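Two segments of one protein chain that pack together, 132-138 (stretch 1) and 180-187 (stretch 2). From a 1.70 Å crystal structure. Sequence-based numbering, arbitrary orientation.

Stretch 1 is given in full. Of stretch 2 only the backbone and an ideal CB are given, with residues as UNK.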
# COMPACT_ATOMS: atom_id res chain seq x y z
N THR A 132 -7.18 10.76 8.60
CA THR A 132 -6.77 9.49 9.19
C THR A 132 -6.20 8.54 8.14
O THR A 132 -6.29 8.79 6.93
CB THR A 132 -7.96 8.79 9.84
OG1 THR A 132 -8.90 8.39 8.83
CG2 THR A 132 -8.67 9.73 10.81
N CYS A 133 -5.61 7.46 8.63
CA CYS A 133 -5.08 6.38 7.80
C CYS A 133 -5.94 5.21 8.25
O CYS A 133 -6.16 5.03 9.44
CB CYS A 133 -3.62 6.09 8.13
SG CYS A 133 -2.47 7.42 7.71
N ASN A 134 -6.42 4.42 7.30
CA ASN A 134 -7.30 3.28 7.63
C ASN A 134 -6.74 1.94 7.14
O ASN A 134 -6.20 1.86 6.04
CB ASN A 134 -8.68 3.49 6.99
CG ASN A 134 -9.37 4.76 7.45
OD1 ASN A 134 -8.82 5.54 8.24
ND2 ASN A 134 -10.58 4.98 6.96
N LEU A 135 -6.88 0.90 7.96
CA LEU A 135 -6.44 -0.44 7.58
C LEU A 135 -7.66 -1.34 7.42
O LEU A 135 -8.47 -1.46 8.34
CB LEU A 135 -5.53 -1.05 8.66
CG LEU A 135 -5.14 -2.52 8.38
CD1 LEU A 135 -4.16 -2.58 7.21
CD2 LEU A 135 -4.51 -3.14 9.63
N ARG A 136 -7.79 -1.96 6.26
CA ARG A 136 -8.91 -2.87 6.01
C ARG A 136 -8.41 -4.24 5.58
O ARG A 136 -7.28 -4.37 5.10
CB ARG A 136 -9.85 -2.30 4.94
CG ARG A 136 -10.70 -1.13 5.41
CD ARG A 136 -11.75 -0.74 4.38
NE ARG A 136 -12.46 0.48 4.74
CZ ARG A 136 -13.53 0.54 5.53
NH1 ARG A 136 -14.05 -0.57 6.05
NH2 ARG A 136 -14.09 1.71 5.80
N LYS A 137 -9.26 -5.24 5.77
CA LYS A 137 -8.93 -6.61 5.39
C LYS A 137 -10.02 -7.14 4.46
O LYS A 137 -11.21 -7.09 4.79
CB LYS A 137 -8.83 -7.51 6.62
CG LYS A 137 -8.41 -8.94 6.31
CD LYS A 137 -8.53 -9.85 7.52
CE LYS A 137 -7.98 -11.25 7.24
NZ LYS A 137 -8.18 -12.16 8.40
N SER A 138 -9.61 -7.65 3.30
CA SER A 138 -10.55 -8.21 2.33
C SER A 138 -10.10 -9.63 1.99
O SER A 138 -8.99 -10.01 2.34
CB SER A 138 -10.57 -7.33 1.07
OG SER A 138 -11.12 -6.06 1.34
N UNK A 180 4.39 6.17 15.40
CA UNK A 180 3.40 5.10 15.23
C UNK A 180 2.06 5.72 14.82
O UNK A 180 1.63 6.70 15.43
CB UNK A 180 3.25 4.28 16.51
N UNK A 181 1.43 5.15 13.81
CA UNK A 181 0.15 5.64 13.31
C UNK A 181 -0.99 4.73 13.73
O UNK A 181 -2.02 5.20 14.22
CB UNK A 181 0.18 5.77 11.79
N UNK A 182 -0.82 3.43 13.54
CA UNK A 182 -1.83 2.47 13.93
C UNK A 182 -1.20 1.09 14.05
O UNK A 182 -0.12 0.85 13.53
CB UNK A 182 -2.99 2.46 12.93
N UNK A 183 -1.88 0.19 14.76
CA UNK A 183 -1.39 -1.17 14.91
C UNK A 183 -2.59 -2.09 15.07
O UNK A 183 -3.66 -1.66 15.52
CB UNK A 183 -0.44 -1.29 16.10
N UNK A 184 -2.43 -3.36 14.71
CA UNK A 184 -3.55 -4.29 14.78
C UNK A 184 -3.09 -5.73 14.95
O UNK A 184 -2.03 -6.11 14.47
CB UNK A 184 -4.41 -4.17 13.52
N UNK A 185 -3.89 -6.51 15.66
CA UNK A 185 -3.57 -7.93 15.86
C UNK A 185 -4.80 -8.73 15.45
O UNK A 185 -5.80 -8.76 16.18
CB UNK A 185 -3.17 -8.23 17.31
N UNK A 186 -4.72 -9.35 14.28
CA UNK A 186 -5.80 -10.17 13.74
C UNK A 186 -5.84 -11.45 14.57
O UNK A 186 -4.83 -12.14 14.68
CB UNK A 186 -5.60 -10.47 12.25
N UNK A 187 -7.00 -11.77 15.15
CA UNK A 187 -7.11 -12.99 15.96
C UNK A 187 -7.38 -14.21 15.09
O UNK A 187 -7.33 -15.34 15.58
CB UNK A 187 -8.22 -12.84 17.00

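Stretch 1 is a strand whose side chains Cys 133, Leu 135 and Lys 137 point toward stretch 2. The two strands run nearly parallel, 19° apart, but their axes come no closer than 7.9 Å, so side chains must fill the space between them.

Position 180 has nothing of stretch 1 within 5.5 Å of its ideal CB. Its phi of -62° and psi of 134° suit many residues, and proline among them; Pro 180 is found, making no contact.

At 181 the ideal CB points toward stretch 1 and lies 5.1 Å from Cys 133 SG. The sulfur offers an apolar surface, so a medium-sized aliphatic such as valine, isoleucine or leucine would fit. The residue is Ile 181, whose CG2 packs 3.9 Å from Cys 133 SG.

Position 182 also points toward stretch 1, but its ideal CB is 5.4 Å from the nearest atom, Cys 133 O. A side chain must extend to reach the strand, between the side chains of Cys 133 and Leu 135; leucine, isoleucine or methionine could do so. Leu 182, with chi1 p and chi2 p, sends CD2 to 3.6 Å from Cys 133 O. Leu 182 CD2 also lies 4.4 Å from Cys 133 CB and 4.3 Å from Leu 135 CB.

At 183 the CB turns away, and stretch 1 imposes no demand; a polar residue is as acceptable as any. Glu 183 makes no contact here and is hydrogen-bonded elsewhere in the structure.

Position 184 points toward stretch 1 again, its ideal CB only 4.0 Å from Leu 135 CD2. Beyond that methyl runs the extended Lys 137 chain, its methylene groups offering further apolar surface. A leucine or methionine could meet the methyl, while a large aromatic could span both residues. Trp 184, with chi1 t, does so: Trp 184 CE3 lies 3.7 Å from Leu 135 CD2, and Trp 184 CH2 meets Lys 137 CD at 4.0 Å, with the lysine at the ring edge.

Position 185 is out of reach, leaving the choice open; it holds selenomethionine, Met 185, which makes no contact.

At 186 the strand has ended, yet the ideal CB points toward stretch 1, 4.9 Å from Lys 137 NZ. The positive charge calls for an acid, and aspartate or glutamate could be considered. Asp 186, chi1 t, places OD2 2.6 Å from Lys 137 NZ, a short hydrogen bond within a salt bridge.

Position 187 lies out of reach and tolerates polar residues; Asp 187 makes no contact with stretch 1.

Stretch 2, residues 180-187: PILEWMDD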
# COMPACT_ATOMS: atom_id res chain seq x y z
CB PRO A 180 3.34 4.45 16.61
CG PRO A 180 4.71 4.70 17.16
CD PRO A 180 4.96 6.14 16.76
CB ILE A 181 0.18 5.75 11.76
CG1 ILE A 181 1.28 6.73 11.34
CG2 ILE A 181 -1.18 6.21 11.23
CD1 ILE A 181 1.10 8.12 11.91
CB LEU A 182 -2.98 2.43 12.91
CG LEU A 182 -2.73 2.01 11.46
CD1 LEU A 182 -2.53 0.50 11.36
CD2 LEU A 182 -3.91 2.41 10.60
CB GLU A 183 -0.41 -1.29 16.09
CG GLU A 183 -1.02 -1.41 17.46
CD GLU A 183 0.04 -1.66 18.52
OE1 GLU A 183 -0.32 -2.00 19.67
OE2 GLU A 183 1.24 -1.53 18.21
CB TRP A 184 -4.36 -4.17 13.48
CG TRP A 184 -5.53 -5.09 13.36
CD1 TRP A 184 -6.61 -5.15 14.19
CD2 TRP A 184 -5.78 -6.03 12.31
NE1 TRP A 184 -7.53 -6.06 13.71
CE2 TRP A 184 -7.04 -6.61 12.56
CE3 TRP A 184 -5.06 -6.43 11.18
CZ2 TRP A 184 -7.60 -7.57 11.71
CZ3 TRP A 184 -5.62 -7.39 10.33
CH2 TRP A 184 -6.88 -7.95 10.61
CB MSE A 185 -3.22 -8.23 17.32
CG MSE A 185 -2.91 -9.70 17.59
SE MSE A 185 -1.35 -10.39 16.63
CE MSE A 185 0.03 -9.74 17.81
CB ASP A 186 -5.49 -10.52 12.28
CG ASP A 186 -6.65 -11.19 11.57
OD1 ASP A 186 -7.64 -11.56 12.24
OD2 ASP A 186 -6.56 -11.37 10.34
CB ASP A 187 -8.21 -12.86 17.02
CG ASP A 187 -9.58 -12.59 16.43
OD1 ASP A 187 -9.82 -12.96 15.26
OD2 ASP A 187 -10.43 -12.02 17.15
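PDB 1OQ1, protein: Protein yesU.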